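Local coordinates for protein parvulin 42 (Trypanosoma brucei brucei, PDB 6GMP) that probably catalyses cis-trans isomerisation of peptidyl-prolyl bonds through its C-terminal parvulin-type PPIase domain, the part of the longer protein present here, at residues V13-V18 with P108-L113; E104-V109 with H116-V121. All coordinates share one frame; numbering follows the deposited sequence.

Contact 1 of 2, residues V13-V18 with P108-L113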
# COMPACT_ATOMS: atom_id res chain seq x y z
N VAL A 13 -1.68 0.07 5.20
CA VAL A 13 -2.57 -0.11 6.33
C VAL A 13 -1.69 -0.45 7.53
O VAL A 13 -1.03 -1.48 7.55
CB VAL A 13 -3.59 -1.23 6.06
CG1 VAL A 13 -4.50 -1.45 7.25
CG2 VAL A 13 -4.43 -0.89 4.83
N LYS A 14 -1.67 0.43 8.52
CA LYS A 14 -0.81 0.26 9.68
C LYS A 14 -1.49 -0.60 10.72
O LYS A 14 -2.68 -0.93 10.62
CB LYS A 14 -0.44 1.63 10.25
CG LYS A 14 0.44 2.43 9.33
CD LYS A 14 0.91 3.72 9.97
CE LYS A 14 1.80 4.50 9.03
NZ LYS A 14 2.60 5.52 9.75
N HIS A 15 -0.75 -0.97 11.75
CA HIS A 15 -1.33 -1.61 12.91
C HIS A 15 -0.54 -1.15 14.15
O HIS A 15 0.50 -0.48 14.01
CB HIS A 15 -1.33 -3.13 12.78
CG HIS A 15 0.01 -3.73 12.49
ND1 HIS A 15 0.98 -3.85 13.45
CD2 HIS A 15 0.52 -4.25 11.35
CE1 HIS A 15 2.04 -4.44 12.92
NE2 HIS A 15 1.79 -4.68 11.65
N LYS A 16 -1.03 -1.52 15.33
CA LYS A 16 -0.50 -1.00 16.58
C LYS A 16 0.97 -1.34 16.82
O LYS A 16 1.64 -0.67 17.61
CB LYS A 16 -1.32 -1.53 17.75
CG LYS A 16 -1.14 -3.02 18.02
CD LYS A 16 -2.08 -3.55 19.09
CE LYS A 16 -1.67 -4.96 19.57
NZ LYS A 16 -0.32 -5.02 20.21
N ASP A 17 1.46 -2.39 16.18
CA ASP A 17 2.81 -2.87 16.43
C ASP A 17 3.88 -2.31 15.49
O ASP A 17 5.05 -2.66 15.63
CB ASP A 17 2.86 -4.40 16.41
CG ASP A 17 2.14 -5.03 17.59
OD1 ASP A 17 1.96 -4.35 18.62
OD2 ASP A 17 1.77 -6.22 17.48
N VAL A 18 3.51 -1.42 14.57
CA VAL A 18 4.53 -0.79 13.72
C VAL A 18 5.27 0.28 14.53
O VAL A 18 4.81 0.69 15.60
CB VAL A 18 3.94 -0.20 12.41
CG1 VAL A 18 3.12 -1.24 11.64
CG2 VAL A 18 3.12 1.05 12.68
N PRO A 108 -1.87 -8.53 -0.35
CA PRO A 108 -1.29 -7.82 0.80
C PRO A 108 0.11 -8.33 1.12
O PRO A 108 0.33 -9.54 1.20
CB PRO A 108 -2.27 -8.14 1.93
CG PRO A 108 -3.58 -8.42 1.23
CD PRO A 108 -3.19 -9.11 -0.05
N VAL A 109 1.05 -7.41 1.28
CA VAL A 109 2.41 -7.77 1.67
C VAL A 109 2.82 -6.94 2.87
O VAL A 109 2.59 -5.73 2.93
CB VAL A 109 3.44 -7.59 0.53
CG1 VAL A 109 3.45 -6.18 0.00
CG2 VAL A 109 4.83 -7.98 1.01
N GLU A 110 3.42 -7.61 3.83
CA GLU A 110 3.71 -7.01 5.10
C GLU A 110 5.18 -6.62 5.22
O GLU A 110 6.08 -7.34 4.77
CB GLU A 110 3.34 -7.99 6.20
CG GLU A 110 3.44 -7.41 7.57
CD GLU A 110 3.10 -8.43 8.62
OE1 GLU A 110 2.91 -9.62 8.25
OE2 GLU A 110 3.04 -8.05 9.80
N THR A 111 5.42 -5.47 5.84
CA THR A 111 6.75 -5.07 6.25
C THR A 111 6.66 -4.44 7.63
O THR A 111 5.60 -4.44 8.25
CB THR A 111 7.35 -4.04 5.29
OG1 THR A 111 6.67 -2.80 5.46
CG2 THR A 111 7.23 -4.51 3.85
N GLU A 112 7.77 -3.88 8.11
CA GLU A 112 7.79 -3.21 9.40
C GLU A 112 6.84 -2.01 9.43
O GLU A 112 6.43 -1.57 10.51
CB GLU A 112 9.21 -2.73 9.72
CG GLU A 112 10.17 -3.84 10.09
CD GLU A 112 9.89 -4.41 11.46
OE1 GLU A 112 10.45 -3.86 12.45
OE2 GLU A 112 9.13 -5.39 11.57
N LEU A 113 6.53 -1.49 8.25
CA LEU A 113 5.69 -0.29 8.13
C LEU A 113 4.21 -0.58 8.29
O LEU A 113 3.44 0.33 8.61
CB LEU A 113 5.91 0.37 6.77
CG LEU A 113 7.33 0.86 6.48
CD1 LEU A 113 7.40 1.37 5.06
CD2 LEU A 113 7.75 1.92 7.47
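K14 meets L113 through one methylene: its CG lies 3.7 Å from the carbonyl O of L113, while the chain runs on extended to NZ, which bonds to the carbonyl oxygens of R20 and S22. At H15, CG sits between the backbone N and the carbonyl carbon (chi1 55°), and the ring's end thereby comes near E110. Its NE2 stands 4.0 Å from E110 OE2, with the ring and carboxylate planes 81° apart. On the ring's other nitrogen, ND1 accepts the backbone N-H of D17 at 3.1 Å, with the donor close to the ring plane but the bond bent to 142°. A type I turn from H15 to V18, closed by V18 N to H15 O, then brings V18 back over the ring, where its CG1 lies 3.6 Å above the centre of one face. The same methyl is 3.4 Å from L113 O, and V18 CB is 3.4 Å from E112 O. Thus the loop leaving strand 6-13 toward helix 37-49 of the parvulin-type domain packs against the turn between strands 109-111 and 114-120, where T111 OG1 accepts L113 N-H in an ST turn. No hydrogen bond or salt bridge crosses. The D17 bond makes a neutral H15 ring protonated on NE2 the likelier form, its N-H probably on the E110 side, but the gap is too long for a bond and R37 holds E110 OE2 in a salt bridge.

Contact 2 of 2, residues E104-V109 with H116-V121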
# COMPACT_ATOMS: atom_id res chain seq x y z
N GLU A 104 -0.71 -4.17 -12.46
CA GLU A 104 -1.16 -5.13 -11.46
C GLU A 104 -1.05 -4.57 -10.05
O GLU A 104 -0.17 -3.75 -9.76
CB GLU A 104 -0.35 -6.43 -11.57
CG GLU A 104 -0.64 -7.23 -12.83
CD GLU A 104 -0.04 -8.62 -12.78
OE1 GLU A 104 1.06 -8.76 -12.21
OE2 GLU A 104 -0.67 -9.57 -13.31
N VAL A 105 -1.96 -5.01 -9.20
CA VAL A 105 -1.93 -4.73 -7.76
C VAL A 105 -1.59 -6.01 -7.00
O VAL A 105 -2.18 -7.07 -7.24
CB VAL A 105 -3.28 -4.18 -7.24
CG1 VAL A 105 -3.23 -3.94 -5.73
CG2 VAL A 105 -3.70 -2.90 -7.98
N SER A 106 -0.64 -5.93 -6.08
CA SER A 106 -0.21 -7.09 -5.33
C SER A 106 -1.28 -7.58 -4.35
O SER A 106 -2.23 -6.86 -4.03
CB SER A 106 1.04 -6.76 -4.53
OG SER A 106 0.75 -5.86 -3.47
N ALA A 107 -1.09 -8.80 -3.87
CA ALA A 107 -1.78 -9.26 -2.68
C ALA A 107 -1.20 -8.49 -1.51
O ALA A 107 -0.15 -7.85 -1.65
CB ALA A 107 -1.55 -10.73 -2.47
N PRO A 108 -1.87 -8.53 -0.35
CA PRO A 108 -1.29 -7.82 0.80
C PRO A 108 0.11 -8.33 1.12
O PRO A 108 0.33 -9.54 1.20
CB PRO A 108 -2.27 -8.14 1.93
CG PRO A 108 -3.58 -8.42 1.23
CD PRO A 108 -3.19 -9.11 -0.05
N VAL A 109 1.05 -7.41 1.28
CA VAL A 109 2.41 -7.77 1.67
C VAL A 109 2.82 -6.94 2.87
O VAL A 109 2.59 -5.73 2.93
CB VAL A 109 3.44 -7.59 0.53
CG1 VAL A 109 3.45 -6.18 0.00
CG2 VAL A 109 4.83 -7.98 1.01
N HIS A 116 0.93 -3.59 3.02
CA HIS A 116 0.89 -2.85 1.76
C HIS A 116 0.06 -3.53 0.68
O HIS A 116 0.03 -4.75 0.59
CB HIS A 116 2.29 -2.72 1.16
CG HIS A 116 3.34 -2.21 2.10
ND1 HIS A 116 3.96 -1.00 1.92
CD2 HIS A 116 3.94 -2.79 3.17
CE1 HIS A 116 4.87 -0.83 2.87
NE2 HIS A 116 4.89 -1.91 3.63
N LEU A 117 -0.56 -2.71 -0.17
CA LEU A 117 -0.97 -3.15 -1.50
C LEU A 117 -0.08 -2.35 -2.43
O LEU A 117 -0.04 -1.13 -2.32
CB LEU A 117 -2.43 -2.80 -1.79
CG LEU A 117 -3.48 -3.43 -0.86
CD1 LEU A 117 -4.88 -2.98 -1.28
CD2 LEU A 117 -3.42 -4.93 -0.83
N ILE A 118 0.63 -3.04 -3.32
CA ILE A 118 1.57 -2.39 -4.22
C ILE A 118 1.03 -2.42 -5.64
O ILE A 118 0.54 -3.44 -6.10
CB ILE A 118 2.96 -3.08 -4.18
CG1 ILE A 118 3.48 -3.09 -2.74
CG2 ILE A 118 3.94 -2.34 -5.08
CD1 ILE A 118 4.69 -3.92 -2.54
N TYR A 119 1.13 -1.28 -6.32
CA TYR A 119 0.65 -1.12 -7.68
C TYR A 119 1.80 -0.74 -8.60
O TYR A 119 2.55 0.20 -8.31
CB TYR A 119 -0.44 -0.04 -7.72
CG TYR A 119 -0.93 0.33 -9.09
CD1 TYR A 119 -1.64 -0.58 -9.88
CD2 TYR A 119 -0.74 1.61 -9.60
CE1 TYR A 119 -2.11 -0.23 -11.12
CE2 TYR A 119 -1.21 1.97 -10.84
CZ TYR A 119 -1.90 1.04 -11.60
OH TYR A 119 -2.37 1.40 -12.84
N ARG A 120 1.94 -1.45 -9.70
CA ARG A 120 2.92 -1.07 -10.71
C ARG A 120 2.26 -0.21 -11.78
O ARG A 120 1.35 -0.67 -12.50
CB ARG A 120 3.55 -2.31 -11.35
CG ARG A 120 4.61 -1.95 -12.37
CD ARG A 120 5.27 -3.16 -12.95
NE ARG A 120 6.11 -2.80 -14.08
CZ ARG A 120 6.74 -3.67 -14.86
NH1 ARG A 120 6.64 -4.97 -14.63
NH2 ARG A 120 7.47 -3.22 -15.86
N VAL A 121 2.72 1.03 -11.91
CA VAL A 121 2.15 1.98 -12.85
C VAL A 121 2.36 1.48 -14.27
O VAL A 121 1.43 1.45 -15.07
CB VAL A 121 2.77 3.38 -12.69
CG1 VAL A 121 2.16 4.36 -13.66
CG2 VAL A 121 2.57 3.87 -11.27
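V109 and H116 form an antiparallel hydrogen-bonded pair, with H116 N giving to V109 O at 2.7 Å and V109 N to H116 O at 2.9 Å. Further along, S106 N donates to I118 O at 2.8 Å and R120 N to E104 O at 3.1 Å. Next to the S106 N bond, on the side of the V109-H116 pair, a side chain replaces a backbone acceptor: S106 OG, set between its own N and carbonyl carbon (chi1 70°), takes the N-H of I118 at 2.8 Å, nearly straight at 166°, and gives its proton to A107 O. It spans the slip of one residue in register between V105-Y119 and V109-H116. Of the apolar contacts, V109 CG1 touches I118 CD1 at 3.6 Å, whereas V105 CG2 comes within 3.6 Å of Y119 CD1, the side chains crossing at about a right angle, and P108 CG lies alongside L117 CD2. The V109 and I118 side meets helix 91-97 through V96, F93 and A97; P108, V105 and L117 meet helix 37-49 through L48 and I47. Segment 104-109 runs antiparallel beside 114-120, an inner strand of the parvulin-type antiparallel sheet that also pairs with 6-13, and leads into edge strand 109-111.

Contact 2 lies nearer the chain's centre and buries 472 Å², against 179 Å² for contact 1 farther out. Both use the chain around strand 109-111, sharing P108 and V109, but at different ends: contact 2 zips its approach onto strand 114-120 with hydrogen bonds and apolar side chains, whereas contact 1 sets the turn beyond it against the loop leaving strand 6-13, without a bond across. Their centres are 14 Å apart, yet a probable hydrogen bond of 2.7 Å between T111 OG1 and H116 NE2 joins them. H116 also bonds and packs against H10, probably as in the histidine pair of the active site of parvulins.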